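Local coordinates for acyl-CoA hydrolase (Bacillus cereus, PDB 1Y7U) that hydrolyses the thioester of acyl-coenzyme A, probably including long-chain fatty acyl-CoAs, and binds coenzyme A in a cleft between two hotdog-fold chains, at the coenzyme A site. Sequence-based numbering; all coordinates share one arbitrary frame. Chains: chain A/B, Acyl-CoA hydrolase.

The coenzyme A site. Residues chain A 63-66, 92-95, 121, 123, 131, 158, 162; chain B 36-37, 42, 71-76. With COA (coenzyme A), chain C.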
# COMPACT_ATOMS: atom_id res chain seq x y z
N VAL A 63 -14.99 -17.58 -4.98
CA VAL A 63 -13.56 -17.88 -5.00
C VAL A 63 -13.14 -17.99 -6.47
O VAL A 63 -13.91 -18.43 -7.32
CB VAL A 63 -13.32 -19.23 -4.30
CG1 VAL A 63 -12.59 -20.17 -5.22
CG2 VAL A 63 -12.56 -19.02 -3.02
N THR A 64 -11.92 -17.59 -6.79
CA THR A 64 -11.50 -17.65 -8.19
C THR A 64 -10.88 -19.00 -8.53
O THR A 64 -9.89 -19.41 -7.93
CB THR A 64 -10.55 -16.46 -8.56
OG1 THR A 64 -9.68 -16.85 -9.63
CG2 THR A 64 -9.75 -16.00 -7.38
N ALA A 65 -11.50 -19.68 -9.49
CA ALA A 65 -11.06 -21.01 -9.93
C ALA A 65 -10.00 -20.98 -11.02
O ALA A 65 -9.08 -21.80 -11.02
CB ALA A 65 -12.25 -21.82 -10.40
N SER A 66 -10.12 -20.05 -11.95
CA SER A 66 -9.13 -20.01 -13.01
C SER A 66 -9.08 -18.69 -13.76
O SER A 66 -9.99 -17.87 -13.69
CB SER A 66 -9.39 -21.14 -14.01
OG SER A 66 -10.61 -20.92 -14.72
N GLY A 92 -22.41 -22.22 -14.99
CA GLY A 92 -22.51 -23.66 -14.89
C GLY A 92 -23.58 -23.82 -13.84
O GLY A 92 -24.50 -23.02 -13.78
N ARG A 93 -23.48 -24.84 -13.01
CA ARG A 93 -24.48 -25.02 -11.98
C ARG A 93 -24.00 -24.28 -10.74
O ARG A 93 -24.76 -23.60 -10.05
CB ARG A 93 -24.62 -26.50 -11.64
CG ARG A 93 -25.49 -26.75 -10.45
CD ARG A 93 -25.31 -28.16 -9.94
NE ARG A 93 -25.88 -28.29 -8.61
CZ ARG A 93 -25.16 -28.51 -7.51
NH1 ARG A 93 -23.84 -28.63 -7.59
NH2 ARG A 93 -25.77 -28.59 -6.33
N THR A 94 -22.71 -24.41 -10.51
CA THR A 94 -22.07 -23.83 -9.36
C THR A 94 -21.04 -22.76 -9.69
O THR A 94 -20.68 -21.95 -8.84
CB THR A 94 -21.42 -24.97 -8.55
OG1 THR A 94 -22.09 -25.10 -7.29
CG2 THR A 94 -19.94 -24.74 -8.36
N SER A 95 -20.56 -22.75 -10.93
CA SER A 95 -19.55 -21.78 -11.34
C SER A 95 -20.07 -20.78 -12.35
O SER A 95 -21.15 -20.95 -12.91
CB SER A 95 -18.35 -22.50 -11.94
OG SER A 95 -18.74 -23.19 -13.12
N THR A 121 -12.91 -17.54 -14.10
CA THR A 121 -13.92 -18.46 -13.62
C THR A 121 -13.99 -18.41 -12.10
O THR A 121 -12.97 -18.53 -11.42
CB THR A 121 -13.62 -19.90 -14.07
OG1 THR A 121 -13.49 -19.94 -15.50
CG2 THR A 121 -14.73 -20.85 -13.64
N VAL A 123 -16.23 -19.81 -8.47
CA VAL A 123 -17.11 -20.84 -7.93
C VAL A 123 -17.72 -20.35 -6.63
O VAL A 123 -17.00 -19.97 -5.70
CB VAL A 123 -16.35 -22.15 -7.62
CG1 VAL A 123 -17.27 -23.13 -6.89
CG2 VAL A 123 -15.83 -22.77 -8.90
N PRO A 131 -19.50 -26.19 -3.01
CA PRO A 131 -20.00 -25.41 -4.15
C PRO A 131 -21.51 -25.26 -4.00
O PRO A 131 -22.18 -26.16 -3.50
CB PRO A 131 -19.59 -26.27 -5.33
CG PRO A 131 -18.25 -26.79 -4.89
CD PRO A 131 -18.54 -27.22 -3.45
N ARG A 158 -11.85 -26.02 -20.53
CA ARG A 158 -11.58 -25.84 -19.11
C ARG A 158 -11.04 -27.11 -18.47
O ARG A 158 -10.07 -27.08 -17.71
CB ARG A 158 -12.89 -25.43 -18.41
CG ARG A 158 -13.05 -26.00 -17.02
CD ARG A 158 -14.49 -25.92 -16.56
NE ARG A 158 -14.95 -24.55 -16.41
CZ ARG A 158 -16.21 -24.22 -16.16
NH1 ARG A 158 -17.13 -25.16 -16.06
NH2 ARG A 158 -16.55 -22.94 -16.04
N LYS A 162 -7.36 -27.76 -16.75
CA LYS A 162 -7.26 -28.21 -15.38
C LYS A 162 -6.41 -29.47 -15.34
O LYS A 162 -5.48 -29.60 -14.55
CB LYS A 162 -8.64 -28.51 -14.83
CG LYS A 162 -8.71 -28.59 -13.33
CD LYS A 162 -10.07 -29.10 -12.90
CE LYS A 162 -10.42 -28.61 -11.51
NZ LYS A 162 -9.19 -28.41 -10.69
N THR B 36 -9.57 -16.77 1.96
CA THR B 36 -8.62 -17.37 1.04
C THR B 36 -8.09 -16.24 0.14
O THR B 36 -8.73 -15.20 0.01
CB THR B 36 -9.27 -18.47 0.18
OG1 THR B 36 -8.27 -19.11 -0.60
CG2 THR B 36 -10.32 -17.89 -0.74
N LEU B 37 -6.91 -16.42 -0.43
CA LEU B 37 -6.32 -15.39 -1.30
C LEU B 37 -7.12 -15.11 -2.57
O LEU B 37 -7.73 -16.01 -3.15
CB LEU B 37 -4.91 -15.79 -1.71
CG LEU B 37 -3.75 -15.43 -0.79
CD1 LEU B 37 -2.45 -15.84 -1.46
CD2 LEU B 37 -3.73 -13.94 -0.52
N ILE B 42 -2.17 -13.73 -6.32
CA ILE B 42 -1.24 -14.71 -6.82
C ILE B 42 -0.81 -14.36 -8.24
O ILE B 42 0.39 -14.35 -8.55
CB ILE B 42 -1.84 -16.13 -6.78
CG1 ILE B 42 -2.04 -16.56 -5.33
CG2 ILE B 42 -0.92 -17.13 -7.42
CD1 ILE B 42 -2.77 -17.89 -5.22
N ASP B 71 -4.74 -22.42 -13.36
CA ASP B 71 -5.71 -23.14 -12.53
C ASP B 71 -5.35 -23.04 -11.05
O ASP B 71 -4.27 -23.45 -10.64
CB ASP B 71 -5.76 -24.62 -12.91
CG ASP B 71 -6.47 -24.87 -14.23
OD1 ASP B 71 -7.70 -24.66 -14.31
OD2 ASP B 71 -5.79 -25.27 -15.19
N PHE B 72 -6.27 -22.49 -10.25
CA PHE B 72 -6.03 -22.38 -8.81
C PHE B 72 -6.44 -23.68 -8.12
O PHE B 72 -7.56 -23.83 -7.62
CB PHE B 72 -6.78 -21.16 -8.26
CG PHE B 72 -6.25 -19.87 -8.79
CD1 PHE B 72 -6.88 -19.23 -9.86
CD2 PHE B 72 -5.05 -19.36 -8.32
CE1 PHE B 72 -6.31 -18.10 -10.45
CE2 PHE B 72 -4.47 -18.23 -8.91
CZ PHE B 72 -5.10 -17.60 -9.98
N LEU B 73 -5.50 -24.62 -8.11
CA LEU B 73 -5.69 -25.96 -7.56
C LEU B 73 -6.06 -26.05 -6.10
O LEU B 73 -6.87 -26.90 -5.73
CB LEU B 73 -4.44 -26.80 -7.81
CG LEU B 73 -4.04 -26.83 -9.29
CD1 LEU B 73 -2.88 -27.78 -9.49
CD2 LEU B 73 -5.24 -27.25 -10.12
N HIS B 74 -5.48 -25.19 -5.26
CA HIS B 74 -5.80 -25.22 -3.84
C HIS B 74 -5.93 -23.86 -3.21
O HIS B 74 -5.28 -22.91 -3.62
CB HIS B 74 -4.72 -25.98 -3.06
CG HIS B 74 -4.70 -27.44 -3.35
ND1 HIS B 74 -5.75 -28.27 -3.04
CD2 HIS B 74 -3.76 -28.21 -3.94
CE1 HIS B 74 -5.47 -29.50 -3.44
NE2 HIS B 74 -4.27 -29.49 -3.99
N PRO B 75 -6.80 -23.75 -2.21
CA PRO B 75 -6.91 -22.43 -1.61
C PRO B 75 -5.64 -22.15 -0.82
O PRO B 75 -4.94 -23.08 -0.40
CB PRO B 75 -8.13 -22.56 -0.70
CG PRO B 75 -8.11 -24.01 -0.33
CD PRO B 75 -7.79 -24.67 -1.64
N VAL B 76 -5.32 -20.87 -0.67
CA VAL B 76 -4.16 -20.42 0.09
C VAL B 76 -4.81 -19.62 1.22
O VAL B 76 -5.44 -18.60 0.97
CB VAL B 76 -3.28 -19.50 -0.76
CG1 VAL B 76 -2.12 -18.96 0.07
CG2 VAL B 76 -2.77 -20.28 -1.94
N1A COA C . -11.29 -24.06 -13.99
C2A COA C . -12.57 -23.70 -14.25
N3A COA C . -13.58 -24.20 -13.49
C4A COA C . -13.33 -25.04 -12.51
C5A COA C . -12.06 -25.38 -12.23
C6A COA C . -11.00 -24.89 -12.97
N6A COA C . -9.74 -24.93 -12.55
N7A COA C . -12.11 -26.21 -11.22
C8A COA C . -13.36 -26.37 -10.85
N9A COA C . -14.14 -25.67 -11.65
C1B COA C . -15.59 -25.55 -11.48
C2B COA C . -16.43 -26.39 -12.41
O2B COA C . -16.79 -25.56 -13.48
C3B COA C . -17.65 -26.78 -11.62
O3B COA C . -18.64 -26.04 -12.21
P3B COA C . -20.13 -26.30 -12.35
O7A COA C . -20.68 -25.07 -12.69
O8A COA C . -20.88 -26.79 -11.28
O9A COA C . -20.38 -27.10 -13.45
C4B COA C . -17.34 -26.20 -10.27
O4B COA C . -15.97 -26.07 -10.25
C5B COA C . -17.71 -27.06 -9.11
O5B COA C . -16.59 -27.82 -8.73
P1A COA C . -16.66 -29.14 -7.84
O1A COA C . -16.17 -30.31 -8.57
O2A COA C . -18.03 -29.42 -7.41
O3A COA C . -15.67 -28.96 -6.61
P2A COA C . -14.17 -28.43 -6.58
O4A COA C . -13.32 -28.97 -7.65
O5A COA C . -13.67 -28.84 -5.29
O6A COA C . -14.23 -26.85 -6.65
CBP COA C . -12.05 -25.73 -6.51
CCP COA C . -13.44 -25.93 -5.94
CDP COA C . -11.51 -26.95 -7.20
CEP COA C . -12.07 -24.62 -7.53
CAP COA C . -11.05 -25.63 -5.36
OAP COA C . -10.20 -26.75 -5.32
C9P COA C . -10.55 -24.36 -4.74
O9P COA C . -11.10 -23.94 -3.55
N8P COA C . -9.61 -23.70 -5.34
C7P COA C . -9.56 -22.27 -5.29
C6P COA C . -9.90 -21.63 -3.97
C5P COA C . -9.23 -20.30 -3.77
O5P COA C . -9.01 -19.87 -2.62
N4P COA C . -8.90 -19.66 -4.85
C3P COA C . -7.85 -18.71 -4.85
C2P COA C . -6.54 -19.44 -4.88
S1P COA C . -5.68 -19.27 -3.36
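Four donors converge on O7A of the 3'-phosphate of COA: the backbone N atoms of A:Arg93, A:Thr94 and A:Ser95, and the hydroxyl OG of A:Ser95. The last, 2.7 Å from O7A, lies between its own backbone N and carbonyl carbon (chi1 63°), where it also meets the ribose oxygens O3B and O2B. The grip comes from successive main-chain N-H groups where the loop runs into strand 95-105, together with the A:Ser95 hydroxyl, and not from the A:Arg93 guanidinium, which its extended chain carries past the phosphate. On the ribose 2'-hydroxyl O2B, A:Arg158 NH1 closes to 2.6 Å, a hydrogen bond, although both this arginine and the ligand are poorly ordered.

The adenine is clasped by methyl and methylene groups. A:Ala65 CB sits over the face of its six-membered ring, 3.9 Å from the centroid. On the opposite side of the ring plane the A:Lys162 chain passes near the N7A edge, CE 3.7 Å from C5A. From the other chain, B:Asp71 OD1 takes the amino group N6A on its anti lone pair at 2.7 Å, a moderately straight bond (155° at H) which may help to recognise the adenine amino group.

The pantetheine arm then runs between the chains, its amides alternating partners: N8P gives to B:Phe72 O (3.1 Å) and N4P to A:Thr64 O (3.2 Å), each from above the carbonyl plane. A:Val63 CG1 packs on C6P, while B:Phe72 turns its CD2 to C2P. The thiol S1P ends among B:Val76 CG2, B:Ile42 CD1 and B:Leu37 CB. This cleft between two hotdog chains thus holds the nucleotide mainly on one subunit and carries the sulfur, where the acyl thioester would lie, to the other.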